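Local coordinates for NADH oxidase (Thermus thermophilus, PDB 6RVB), which uses FAD as cofactor to reduce coenzyme A disulfide with electrons taken from NADH, at residues S118-P123 with V237-G242; R151-G156 with G230-D235; T176-K181 with V211-F216. One frame throughout, in Å; residues are numbered along the deposited sequence.

In the fold
All three contacts lie in the NAD-binding domain, of Rossmann type, and each touches the bound NAD. Their first segments run along the chain as 118-123, 151-156 and 176-181. The second segments come back in reverse order, 211-216, 230-235 and 237-242. Along the chain, contact 3 falls between the two segments of contact 2, and contact 2 between those of contact 1. Strands 236-239, 151-155 and 174-178 are neighbours in one parallel sheet and carry contacts 1, 2 and 3 in turn. The small antiparallel sheet of strands 213-215, 226-227 and 230-231 adds segments to contacts 2 and 3. The centres are 8 to 12 Å apart. Together the contacts tie the nucleotide-binding strands to loops beside them.

Contact 1 of 3, residues S118-P123 with V237-G242; sequences SLPPIP and VLLATG. With NAD (nicotinamide-adenine-dinucleotide), chain F.
Ser118 and Gly242 join backbone to backbone where strand 236-239 of the Rossmann-type NAD domain runs out beside the cofactor. Two hydrogen bonds cross here. Ser118 N gives a nearly straight bond (176°) to Gly242 O at 2.7 Å. Thr241 OG1 donates to Ser118 O at 3.0 Å, coming from above the carbonyl plane, 36° out of it. The Thr241 hydroxyl sits between the backbone N and the carbonyl carbon (chi1 40°), on the side of the 118-123 loop. Ser118 is therefore gripped through both its N and its O.

The apolar part is small. Leu119 CD2 meets Leu239 CD1 at 4.1 Å, and the two side chains cross at about a right angle. Pro120 CD lies 4.4 Å from the same Leu239 CD1.

The third group of contacts is with NAD. NAD O3B donates to Ala240 O at 3.1 Å, and Gly242 N makes a weak bond to the phosphate oxygen O1N. Thr241 CG2 reaches the ribose, 3.2 Å from NAD O2B. Farther along the loop, Pro120 reaches the adenine ring, with its CB 3.9 Å from NAD N1A.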
loop_
_atom_site.group_PDB
_atom_site.type_symbol
_atom_site.label_atom_id
_atom_site.label_comp_id
_atom_site.label_asym_id
_atom_site.label_seq_id
_atom_site.Cartn_x
_atom_site.Cartn_y
_atom_site.Cartn_z
ATOM N N SER A 118 0.428 -28.788 -15.182
ATOM C CA SER A 118 0.658 -30.105 -14.656
ATOM C C SER A 118 -0.676 -30.793 -14.426
ATOM O O SER A 118 -1.323 -30.567 -13.377
ATOM C CB SER A 118 1.307 -29.973 -13.309
ATOM O OG SER A 118 2.157 -31.063 -13.066
ATOM N N LEU A 119 -1.063 -31.683 -15.348
ATOM C CA LEU A 119 -2.344 -32.393 -15.287
ATOM C C LEU A 119 -2.380 -33.584 -14.372
ATOM O O LEU A 119 -1.455 -34.392 -14.346
ATOM C CB LEU A 119 -2.691 -32.883 -16.675
ATOM C CG LEU A 119 -2.585 -31.711 -17.596
ATOM C CD1 LEU A 119 -3.166 -32.104 -18.922
ATOM C CD2 LEU A 119 -3.253 -30.379 -16.928
ATOM N N PRO A 120 -3.502 -33.780 -13.684
ATOM C CA PRO A 120 -3.512 -34.977 -12.822
ATOM C C PRO A 120 -3.921 -36.177 -13.638
ATOM O O PRO A 120 -4.510 -36.066 -14.724
ATOM C CB PRO A 120 -4.620 -34.660 -11.859
ATOM C CG PRO A 120 -5.655 -33.971 -12.791
ATOM C CD PRO A 120 -4.865 -33.258 -13.915
ATOM N N PRO A 121 -3.635 -37.339 -13.112
ATOM C CA PRO A 121 -3.867 -38.569 -13.880
ATOM C C PRO A 121 -5.286 -39.024 -13.677
ATOM O O PRO A 121 -5.526 -39.797 -12.768
ATOM C CB PRO A 121 -2.957 -39.543 -13.185
ATOM C CG PRO A 121 -3.034 -39.004 -11.721
ATOM C CD PRO A 121 -3.187 -37.573 -11.737
ATOM N N ILE A 122 -6.174 -38.539 -14.529
ATOM C CA ILE A 122 -7.565 -38.843 -14.466
ATOM C C ILE A 122 -8.049 -39.264 -15.821
ATOM O O ILE A 122 -8.010 -38.514 -16.768
ATOM C CB ILE A 122 -8.323 -37.649 -14.073
ATOM C CG1 ILE A 122 -7.914 -37.197 -12.675
ATOM C CG2 ILE A 122 -9.743 -37.929 -14.133
ATOM C CD1 ILE A 122 -8.729 -36.029 -12.161
ATOM N N PRO A 123 -8.522 -40.478 -15.917
ATOM C CA PRO A 123 -9.091 -40.918 -17.178
ATOM C C PRO A 123 -10.211 -39.924 -17.680
ATOM O O PRO A 123 -11.134 -39.575 -16.926
ATOM C CB PRO A 123 -9.639 -42.281 -16.777
ATOM C CG PRO A 123 -10.025 -42.035 -15.251
ATOM C CD PRO A 123 -8.899 -41.321 -14.777
ATOM N N VAL A 237 -15.069 -28.170 -18.219
ATOM C CA VAL A 237 -14.175 -28.320 -17.107
ATOM C C VAL A 237 -12.808 -27.705 -17.413
ATOM O O VAL A 237 -12.239 -27.997 -18.475
ATOM C CB VAL A 237 -14.109 -29.800 -16.523
ATOM C CG1 VAL A 237 -15.159 -30.674 -17.093
ATOM C CG2 VAL A 237 -12.769 -30.434 -16.597
ATOM N N LEU A 238 -12.350 -26.837 -16.470
ATOM C CA LEU A 238 -11.015 -26.215 -16.389
ATOM C C LEU A 238 -10.102 -26.949 -15.394
ATOM O O LEU A 238 -10.467 -27.119 -14.225
ATOM C CB LEU A 238 -11.118 -24.776 -15.904
ATOM C CG LEU A 238 -9.816 -23.938 -15.866
ATOM C CD1 LEU A 238 -9.271 -23.635 -17.167
ATOM C CD2 LEU A 238 -10.034 -22.614 -15.291
ATOM N N LEU A 239 -8.914 -27.369 -15.832
ATOM C CA LEU A 239 -7.949 -28.086 -14.994
ATOM C C LEU A 239 -6.997 -27.041 -14.474
ATOM O O LEU A 239 -6.153 -26.534 -15.172
ATOM C CB LEU A 239 -7.180 -29.117 -15.850
ATOM C CG LEU A 239 -8.049 -30.281 -16.323
ATOM C CD1 LEU A 239 -7.233 -31.249 -17.020
ATOM C CD2 LEU A 239 -8.838 -30.954 -15.223
ATOM N N ALA A 240 -7.131 -26.675 -13.239
ATOM C CA ALA A 240 -6.317 -25.602 -12.698
ATOM C C ALA A 240 -5.502 -26.080 -11.538
ATOM O O ALA A 240 -5.739 -25.657 -10.453
ATOM C CB ALA A 240 -7.185 -24.548 -12.240
ATOM N N THR A 241 -4.555 -26.952 -11.800
ATOM C CA THR A 241 -4.019 -27.880 -10.840
ATOM C C THR A 241 -2.510 -27.703 -10.750
ATOM O O THR A 241 -1.793 -28.615 -10.283
ATOM C CB THR A 241 -4.275 -29.403 -11.270
ATOM O OG1 THR A 241 -4.062 -29.513 -12.679
ATOM C CG2 THR A 241 -5.660 -29.878 -10.973
ATOM N N GLY A 242 -2.015 -26.577 -11.227
ATOM C CA GLY A 242 -0.602 -26.347 -11.085
ATOM C C GLY A 242 0.251 -26.433 -12.328
ATOM O O GLY A 242 -0.139 -26.942 -13.341
HETATM P PA NAD F . -1.630 -23.929 -7.749
HETATM O O1A NAD F . -1.536 -22.524 -7.205
HETATM O O2A NAD F . -0.569 -24.871 -7.503
HETATM O O5B NAD F . -2.995 -24.651 -7.236
HETATM C C5B NAD F . -3.377 -25.167 -5.913
HETATM C C4B NAD F . -3.830 -26.666 -5.941
HETATM O O4B NAD F . -4.515 -27.577 -5.037
HETATM C C3B NAD F . -4.761 -26.582 -7.046
HETATM O O3B NAD F . -3.887 -26.247 -8.044
HETATM C C2B NAD F . -5.159 -28.022 -7.116
HETATM O O2B NAD F . -4.706 -28.976 -8.067
HETATM C C1B NAD F . -4.579 -28.674 -5.956
HETATM N N9A NAD F . -5.682 -29.610 -6.415
HETATM C C8A NAD F . -7.097 -29.527 -6.295
HETATM N N7A NAD F . -7.811 -30.563 -6.865
HETATM C C5A NAD F . -6.848 -31.306 -7.389
HETATM C C6A NAD F . -7.050 -32.440 -8.049
HETATM N N6A NAD F . -8.289 -32.740 -8.123
HETATM N N1A NAD F . -5.992 -33.119 -8.581
HETATM C C2A NAD F . -4.736 -32.523 -8.371
HETATM N N3A NAD F . -4.510 -31.315 -7.704
HETATM C C4A NAD F . -5.561 -30.740 -7.197
HETATM O O3 NAD F . -1.640 -23.787 -9.304
HETATM P PN NAD F . -2.302 -22.697 -10.299
HETATM O O1N NAD F . -2.404 -23.546 -11.586
HETATM O O2N NAD F . -3.502 -22.036 -9.781
HETATM O O5D NAD F . -1.186 -21.569 -10.232
HETATM C C5D NAD F . -0.691 -20.985 -11.413
HETATM C C4D NAD F . 0.587 -20.141 -11.283
HETATM O O4D NAD F . 0.727 -19.104 -12.289
HETATM C C3D NAD F . 0.565 -19.508 -9.915
HETATM O O3D NAD F . 1.124 -20.299 -8.844
HETATM C C2D NAD F . 1.382 -18.298 -10.246
HETATM O O2D NAD F . 2.703 -18.687 -10.377
HETATM C C1D NAD F . 0.946 -17.903 -11.631
HETATM N N1N NAD F . -0.291 -17.150 -11.309
HETATM C C2N NAD F . -0.201 -16.059 -10.451
HETATM C C3N NAD F . -1.315 -15.280 -10.057
HETATM C C7N NAD F . -1.181 -14.079 -9.118
HETATM O O7N NAD F . -0.045 -13.852 -8.314
HETATM N N7N NAD F . -2.196 -13.212 -9.033
HETATM C C4N NAD F . -2.575 -15.632 -10.569
HETATM C C5N NAD F . -2.681 -16.729 -11.408
HETATM C C6N NAD F . -1.540 -17.478 -11.759
#

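Contact 2 of 3, residues R151-G156 with G230-D235; sequences RAAILG and GVVPAD. With NAD (nicotinamide-adenine-dinucleotide), chain F.
Arg151 and Asp235 meet at the start of strand 151-155, a central strand of the parallel sheet in the NAD domain. The Arg151 side chain begins at CB, which touches Asp235 OD1 at 3.6 Å and Pro233 O at 3.8 Å. CG stands beside the backbone N, anti to the carbonyl carbon (chi1 -92°). CG and CD then pass the same carbonyl, with CD 4.1 Å from Pro233 O. The chain bends at chi3 and its end leads away. At the tip, Arg151 NH1 stays 4.4 Å from Asp235 OD1, beyond a salt bridge.

The firmer link runs from the Arg151 backbone to the Asp235 carboxylate. Arg151 N donates to Asp235 OD1 at 2.9 Å (151°), meeting the carboxylate on its syn side. In return Asp235 N makes a weak bond to Arg151 O at 3.0 Å. The other oxygen, Asp235 OD2, accepts from Arg150 N, so the carboxylate holds two successive amides. An alanine here would probably leave the amides of Arg150 and Arg151 without their carboxylate partner, with only the weak Asp235 N to Arg151 O hydrogen bond left between the segments.

Farther in, the contact is apolar: Ala153 CB rests 3.9 Å from Ala234 CB. Strand 151-155 ends at the cofactor, with Leu155 CD2 3.5 Å from NAD N6A, and Gly156 is probably the first glycine of a Rossmann-type GxGxxG pattern. Segment 230-235 leads from strand 230-231 into strand 236-239, which pairs with strand 151-155. Strand 174-178 runs along the other edge of 151-155, and helix 159-170 packs on Ala152 and Ile154.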
loop_
_atom_site.group_PDB
_atom_site.type_symbol
_atom_site.label_atom_id
_atom_site.label_comp_id
_atom_site.label_asym_id
_atom_site.label_seq_id
_atom_site.Cartn_x
_atom_site.Cartn_y
_atom_site.Cartn_z
ATOM N N ARG A 151 -22.658 -25.260 -17.472
ATOM C CA ARG A 151 -22.300 -25.747 -16.164
ATOM C C ARG A 151 -20.737 -25.919 -16.175
ATOM O O ARG A 151 -20.169 -26.682 -16.994
ATOM C CB ARG A 151 -23.037 -27.090 -15.930
ATOM C CG ARG A 151 -24.364 -26.998 -15.263
ATOM C CD ARG A 151 -25.241 -28.255 -15.443
ATOM N NE ARG A 151 -26.649 -27.903 -15.745
ATOM C CZ ARG A 151 -27.204 -27.966 -16.969
ATOM N NH1 ARG A 151 -26.485 -28.385 -18.004
ATOM N NH2 ARG A 151 -28.471 -27.617 -17.186
ATOM N N ALA A 152 -19.986 -25.231 -15.310
ATOM C CA ALA A 152 -18.533 -25.497 -15.336
ATOM C C ALA A 152 -18.071 -26.126 -14.039
ATOM O O ALA A 152 -18.664 -25.902 -12.957
ATOM C CB ALA A 152 -17.760 -24.278 -15.634
ATOM N N ALA A 153 -17.045 -26.961 -14.180
ATOM C CA ALA A 153 -16.312 -27.497 -13.026
ATOM C C ALA A 153 -14.843 -27.097 -13.151
ATOM O O ALA A 153 -14.207 -27.319 -14.190
ATOM C CB ALA A 153 -16.434 -29.033 -12.927
ATOM N N ILE A 154 -14.298 -26.499 -12.100
ATOM C CA ILE A 154 -12.891 -26.165 -12.107
ATOM C C ILE A 154 -12.196 -27.043 -11.089
ATOM O O ILE A 154 -12.539 -27.012 -9.918
ATOM C CB ILE A 154 -12.762 -24.688 -11.682
ATOM C CG1 ILE A 154 -13.419 -23.768 -12.670
ATOM C CG2 ILE A 154 -11.314 -24.254 -11.494
ATOM C CD1 ILE A 154 -13.605 -22.532 -12.139
ATOM N N LEU A 155 -11.270 -27.866 -11.527
ATOM C CA LEU A 155 -10.445 -28.604 -10.589
ATOM C C LEU A 155 -9.370 -27.697 -10.069
ATOM O O LEU A 155 -8.577 -27.260 -10.831
ATOM C CB LEU A 155 -9.737 -29.749 -11.302
ATOM C CG LEU A 155 -10.450 -31.063 -11.039
ATOM C CD1 LEU A 155 -11.602 -31.110 -11.931
ATOM C CD2 LEU A 155 -9.582 -32.183 -11.299
ATOM N N GLY A 156 -9.313 -27.397 -8.799
ATOM C CA GLY A 156 -8.162 -26.679 -8.310
ATOM C C GLY A 156 -8.467 -25.350 -7.716
ATOM O O GLY A 156 -8.849 -24.535 -8.481
ATOM N N GLY A 230 -19.755 -37.796 -5.002
ATOM C CA GLY A 230 -20.897 -37.467 -5.831
ATOM C C GLY A 230 -20.552 -37.135 -7.253
ATOM O O GLY A 230 -19.421 -37.290 -7.677
ATOM N N VAL A 231 -21.536 -36.726 -8.019
ATOM C CA VAL A 231 -21.284 -36.530 -9.458
ATOM C C VAL A 231 -21.661 -35.162 -9.913
ATOM O O VAL A 231 -22.834 -34.818 -9.815
ATOM C CB VAL A 231 -22.069 -37.467 -10.358
ATOM C CG1 VAL A 231 -22.211 -36.880 -11.813
ATOM C CG2 VAL A 231 -21.337 -38.766 -10.384
ATOM N N VAL A 232 -20.685 -34.385 -10.399
ATOM C CA VAL A 232 -20.960 -33.011 -10.779
ATOM C C VAL A 232 -21.274 -32.976 -12.241
ATOM O O VAL A 232 -20.486 -33.322 -13.072
ATOM C CB VAL A 232 -19.784 -32.079 -10.556
ATOM C CG1 VAL A 232 -20.120 -30.707 -11.052
ATOM C CG2 VAL A 232 -19.405 -32.031 -9.083
ATOM N N PRO A 233 -22.459 -32.562 -12.594
ATOM C CA PRO A 233 -22.571 -32.471 -14.042
ATOM C C PRO A 233 -21.899 -31.192 -14.542
ATOM O O PRO A 233 -22.009 -30.147 -13.888
ATOM C CB PRO A 233 -24.080 -32.432 -14.230
ATOM C CG PRO A 233 -24.642 -31.980 -12.977
ATOM C CD PRO A 233 -23.757 -32.421 -11.909
ATOM N N ALA A 234 -21.241 -31.271 -15.685
ATOM C CA ALA A 234 -20.503 -30.128 -16.225
ATOM C C ALA A 234 -20.145 -30.249 -17.729
ATOM O O ALA A 234 -19.570 -31.236 -18.135
ATOM C CB ALA A 234 -19.283 -30.007 -15.461
ATOM N N ASP A 235 -20.447 -29.260 -18.564
ATOM C CA ASP A 235 -20.077 -29.370 -20.012
ATOM C C ASP A 235 -18.805 -28.617 -20.386
ATOM O O ASP A 235 -18.367 -28.642 -21.545
ATOM C CB ASP A 235 -21.154 -28.842 -20.888
ATOM C CG ASP A 235 -21.626 -27.505 -20.427
ATOM O OD1 ASP A 235 -22.492 -27.423 -19.460
ATOM O OD2 ASP A 235 -21.091 -26.557 -21.043
HETATM P PA NAD F . -1.630 -23.929 -7.749
HETATM O O1A NAD F . -1.536 -22.524 -7.205
HETATM O O2A NAD F . -0.569 -24.871 -7.503
HETATM O O5B NAD F . -2.995 -24.651 -7.236
HETATM C C5B NAD F . -3.377 -25.167 -5.913
HETATM C C4B NAD F . -3.830 -26.666 -5.941
HETATM O O4B NAD F . -4.515 -27.577 -5.037
HETATM C C3B NAD F . -4.761 -26.582 -7.046
HETATM O O3B NAD F . -3.887 -26.247 -8.044
HETATM C C2B NAD F . -5.159 -28.022 -7.116
HETATM O O2B NAD F . -4.706 -28.976 -8.067
HETATM C C1B NAD F . -4.579 -28.674 -5.956
HETATM N N9A NAD F . -5.682 -29.610 -6.415
HETATM C C8A NAD F . -7.097 -29.527 -6.295
HETATM N N7A NAD F . -7.811 -30.563 -6.865
HETATM C C5A NAD F . -6.848 -31.306 -7.389
HETATM C C6A NAD F . -7.050 -32.440 -8.049
HETATM N N6A NAD F . -8.289 -32.740 -8.123
HETATM N N1A NAD F . -5.992 -33.119 -8.581
HETATM C C2A NAD F . -4.736 -32.523 -8.371
HETATM N N3A NAD F . -4.510 -31.315 -7.704
HETATM C C4A NAD F . -5.561 -30.740 -7.197
HETATM O O3 NAD F . -1.640 -23.787 -9.304
HETATM P PN NAD F . -2.302 -22.697 -10.299
HETATM O O1N NAD F . -2.404 -23.546 -11.586
HETATM O O2N NAD F . -3.502 -22.036 -9.781
HETATM O O5D NAD F . -1.186 -21.569 -10.232
HETATM C C5D NAD F . -0.691 -20.985 -11.413
HETATM C C4D NAD F . 0.587 -20.141 -11.283
HETATM O O4D NAD F . 0.727 -19.104 -12.289
HETATM C C3D NAD F . 0.565 -19.508 -9.915
HETATM O O3D NAD F . 1.124 -20.299 -8.844
HETATM C C2D NAD F . 1.382 -18.298 -10.246
HETATM O O2D NAD F . 2.703 -18.687 -10.377
HETATM C C1D NAD F . 0.946 -17.903 -11.631
HETATM N N1N NAD F . -0.291 -17.150 -11.309
HETATM C C2N NAD F . -0.201 -16.059 -10.451
HETATM C C3N NAD F . -1.315 -15.280 -10.057
HETATM C C7N NAD F . -1.181 -14.079 -9.118
HETATM O O7N NAD F . -0.045 -13.852 -8.314
HETATM N N7N NAD F . -2.196 -13.212 -9.033
HETATM C C4N NAD F . -2.575 -15.632 -10.569
HETATM C C5N NAD F . -2.681 -16.729 -11.408
HETATM C C6N NAD F . -1.540 -17.478 -11.759
#

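Contact 3 of 3, residues T176-K181 with V211-F216; sequences TLLEAK and VKVEAF. With NAD (nicotinamide-adenine-dinucleotide), chain F.
Val211 and Glu179 join the end of strand 174-178 to the segment that enters a small antiparallel sheet of the NAD domain. Val211 N donates to Glu179 O at 3.1 Å, in a bond that is nearly straight (169°). Val211 CB lies close to the same oxygen, Glu179 O. CG1, anti to the backbone N (chi1 170°), reaches Leu178 CB at 4.3 Å. Val211 O comes within 3.7 Å of Ala180 CA. The bond probably helps to hold the chain after strand 174-178 beside the cofactor. Ala180 is a residue of the NAD site: its N lies 3.1 Å from NAD N7A, and its CB is also close to the adenine. The Glu179 side chain leaves the backbone pointing away from segment 211-216, and its carboxylate lies beside the adenosine ribose, near NAD O4B. Glu179 OE2 is held by Lys181 N at 2.8 Å, through its anti lone pair. OE1 is held by Ala157 N, so both oxygens are fixed by backbone amides.

Val213 then turns back toward the first segment. Its CG2 touches Leu178 CD1 at 4.1 Å, the two side chains crossing at about a right angle. Glu214 and Ala215 form a classic beta bulge against strand 226-227. Phe216 closes the segment by packing on Val237 and Leu239 of strand 236-239 and on Leu155 of strand 151-155. Strand 174-178 itself lies between strands 151-155 and 205-208, and Trp208 of the latter also packs on Leu178.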
loop_
_atom_site.group_PDB
_atom_site.type_symbol
_atom_site.label_atom_id
_atom_site.label_comp_id
_atom_site.label_asym_id
_atom_site.label_seq_id
_atom_site.Cartn_x
_atom_site.Cartn_y
_atom_site.Cartn_z
ATOM N N THR A 176 -18.939 -24.911 -10.158
ATOM C CA THR A 176 -18.622 -25.570 -8.924
ATOM C C THR A 176 -17.113 -25.890 -8.903
ATOM O O THR A 176 -16.577 -26.443 -9.873
ATOM C CB THR A 176 -19.605 -26.707 -8.713
ATOM O OG1 THR A 176 -18.949 -27.797 -8.059
ATOM C CG2 THR A 176 -20.139 -27.115 -10.038
ATOM N N LEU A 177 -16.414 -25.473 -7.842
ATOM C CA LEU A 177 -14.948 -25.667 -7.677
ATOM C C LEU A 177 -14.628 -26.891 -6.854
ATOM O O LEU A 177 -14.998 -26.966 -5.669
ATOM C CB LEU A 177 -14.415 -24.532 -6.861
ATOM C CG LEU A 177 -13.440 -23.529 -7.353
ATOM C CD1 LEU A 177 -13.492 -22.534 -6.246
ATOM C CD2 LEU A 177 -12.094 -24.057 -7.402
ATOM N N LEU A 178 -13.910 -27.828 -7.444
ATOM C CA LEU A 178 -13.437 -29.027 -6.734
ATOM C C LEU A 178 -11.968 -28.914 -6.268
ATOM O O LEU A 178 -11.058 -28.869 -7.083
ATOM C CB LEU A 178 -13.603 -30.200 -7.703
ATOM C CG LEU A 178 -14.970 -30.233 -8.417
ATOM C CD1 LEU A 178 -15.097 -31.162 -9.556
ATOM C CD2 LEU A 178 -16.053 -30.551 -7.472
ATOM N N GLU A 179 -11.702 -28.846 -4.991
ATOM C CA GLU A 179 -10.307 -28.901 -4.529
ATOM C C GLU A 179 -9.984 -30.196 -3.801
ATOM O O GLU A 179 -10.771 -30.755 -3.090
ATOM C CB GLU A 179 -10.026 -27.707 -3.618
ATOM C CG GLU A 179 -8.849 -27.844 -2.732
ATOM C CD GLU A 179 -7.522 -27.785 -3.503
ATOM O OE1 GLU A 179 -7.346 -26.954 -4.433
ATOM O OE2 GLU A 179 -6.600 -28.540 -3.152
ATOM N N ALA A 180 -8.790 -30.671 -3.963
ATOM C CA ALA A 180 -8.343 -31.870 -3.267
ATOM C C ALA A 180 -8.026 -31.660 -1.827
ATOM O O ALA A 180 -8.391 -32.468 -1.087
ATOM C CB ALA A 180 -7.204 -32.438 -3.925
ATOM N N LYS A 181 -7.368 -30.587 -1.417
ATOM C CA LYS A 181 -7.138 -30.311 0.005
ATOM C C LYS A 181 -8.398 -29.730 0.656
ATOM O O LYS A 181 -9.411 -29.691 0.054
ATOM C CB LYS A 181 -5.927 -29.379 0.197
ATOM C CG LYS A 181 -4.835 -29.632 -0.718
ATOM C CD LYS A 181 -4.160 -30.961 -0.474
ATOM C CE LYS A 181 -2.805 -30.744 0.071
ATOM N NZ LYS A 181 -1.808 -30.498 -1.047
ATOM N N VAL A 211 -11.961 -33.470 -2.216
ATOM C CA VAL A 211 -12.639 -34.230 -3.242
ATOM C C VAL A 211 -11.605 -35.119 -3.932
ATOM O O VAL A 211 -10.476 -34.727 -4.156
ATOM C CB VAL A 211 -13.157 -33.222 -4.206
ATOM C CG1 VAL A 211 -13.690 -33.843 -5.486
ATOM C CG2 VAL A 211 -14.132 -32.427 -3.540
ATOM N N LYS A 212 -11.989 -36.328 -4.277
ATOM C CA LYS A 212 -11.092 -37.152 -5.020
ATOM C C LYS A 212 -11.672 -37.200 -6.404
ATOM O O LYS A 212 -12.524 -37.993 -6.656
ATOM C CB LYS A 212 -10.957 -38.534 -4.366
ATOM C CG LYS A 212 -9.624 -39.270 -4.632
ATOM C CD LYS A 212 -9.351 -39.555 -6.123
ATOM C CE LYS A 212 -8.005 -40.209 -6.409
ATOM N NZ LYS A 212 -7.696 -41.301 -5.459
ATOM N N VAL A 213 -11.269 -36.334 -7.323
ATOM C CA VAL A 213 -11.889 -36.508 -8.648
ATOM C C VAL A 213 -11.509 -37.840 -9.325
ATOM O O VAL A 213 -10.349 -38.151 -9.469
ATOM C CB VAL A 213 -11.600 -35.346 -9.570
ATOM C CG1 VAL A 213 -12.048 -35.680 -10.955
ATOM C CG2 VAL A 213 -12.275 -34.114 -9.054
ATOM N N GLU A 214 -12.472 -38.639 -9.740
ATOM C CA GLU A 214 -12.146 -39.975 -10.219
ATOM C C GLU A 214 -12.198 -40.194 -11.706
ATOM O O GLU A 214 -11.459 -41.023 -12.205
ATOM C CB GLU A 214 -13.014 -41.001 -9.555
ATOM C CG GLU A 214 -12.509 -41.529 -8.254
ATOM C CD GLU A 214 -13.669 -41.924 -7.329
ATOM O OE1 GLU A 214 -14.876 -41.786 -7.741
ATOM O OE2 GLU A 214 -13.354 -42.361 -6.187
ATOM N N ALA A 215 -13.062 -39.493 -12.432
ATOM C CA ALA A 215 -12.956 -39.519 -13.895
ATOM C C ALA A 215 -13.857 -38.567 -14.550
ATOM O O ALA A 215 -14.809 -38.199 -13.946
ATOM C CB ALA A 215 -13.247 -40.837 -14.399
ATOM N N PHE A 216 -13.551 -38.207 -15.791
ATOM C CA PHE A 216 -14.369 -37.285 -16.501
ATOM C C PHE A 216 -15.256 -38.056 -17.398
ATOM O O PHE A 216 -14.751 -38.728 -18.256
ATOM C CB PHE A 216 -13.527 -36.302 -17.280
ATOM C CG PHE A 216 -12.752 -35.393 -16.406
ATOM C CD1 PHE A 216 -13.380 -34.525 -15.520
ATOM C CD2 PHE A 216 -11.384 -35.411 -16.448
ATOM C CE1 PHE A 216 -12.680 -33.711 -14.726
ATOM C CE2 PHE A 216 -10.641 -34.582 -15.641
ATOM C CZ PHE A 216 -11.302 -33.727 -14.780
HETATM P PA NAD F . -1.630 -23.929 -7.749
HETATM O O1A NAD F . -1.536 -22.524 -7.205
HETATM O O2A NAD F . -0.569 -24.871 -7.503
HETATM O O5B NAD F . -2.995 -24.651 -7.236
HETATM C C5B NAD F . -3.377 -25.167 -5.913
HETATM C C4B NAD F . -3.830 -26.666 -5.941
HETATM O O4B NAD F . -4.515 -27.577 -5.037
HETATM C C3B NAD F . -4.761 -26.582 -7.046
HETATM O O3B NAD F . -3.887 -26.247 -8.044
HETATM C C2B NAD F . -5.159 -28.022 -7.116
HETATM O O2B NAD F . -4.706 -28.976 -8.067
HETATM C C1B NAD F . -4.579 -28.674 -5.956
HETATM N N9A NAD F . -5.682 -29.610 -6.415
HETATM C C8A NAD F . -7.097 -29.527 -6.295
HETATM N N7A NAD F . -7.811 -30.563 -6.865
HETATM C C5A NAD F . -6.848 -31.306 -7.389
HETATM C C6A NAD F . -7.050 -32.440 -8.049
HETATM N N6A NAD F . -8.289 -32.740 -8.123
HETATM N N1A NAD F . -5.992 -33.119 -8.581
HETATM C C2A NAD F . -4.736 -32.523 -8.371
HETATM N N3A NAD F . -4.510 -31.315 -7.704
HETATM C C4A NAD F . -5.561 -30.740 -7.197
HETATM O O3 NAD F . -1.640 -23.787 -9.304
HETATM P PN NAD F . -2.302 -22.697 -10.299
HETATM O O1N NAD F . -2.404 -23.546 -11.586
HETATM O O2N NAD F . -3.502 -22.036 -9.781
HETATM O O5D NAD F . -1.186 -21.569 -10.232
HETATM C C5D NAD F . -0.691 -20.985 -11.413
HETATM C C4D NAD F . 0.587 -20.141 -11.283
HETATM O O4D NAD F . 0.727 -19.104 -12.289
HETATM C C3D NAD F . 0.565 -19.508 -9.915
HETATM O O3D NAD F . 1.124 -20.299 -8.844
HETATM C C2D NAD F . 1.382 -18.298 -10.246
HETATM O O2D NAD F . 2.703 -18.687 -10.377
HETATM C C1D NAD F . 0.946 -17.903 -11.631
HETATM N N1N NAD F . -0.291 -17.150 -11.309
HETATM C C2N NAD F . -0.201 -16.059 -10.451
HETATM C C3N NAD F . -1.315 -15.280 -10.057
HETATM C C7N NAD F . -1.181 -14.079 -9.118
HETATM O O7N NAD F . -0.045 -13.852 -8.314
HETATM N N7N NAD F . -2.196 -13.212 -9.033
HETATM C C4N NAD F . -2.575 -15.632 -10.569
HETATM C C5N NAD F . -2.681 -16.729 -11.408
HETATM C C6N NAD F . -1.540 -17.478 -11.759
#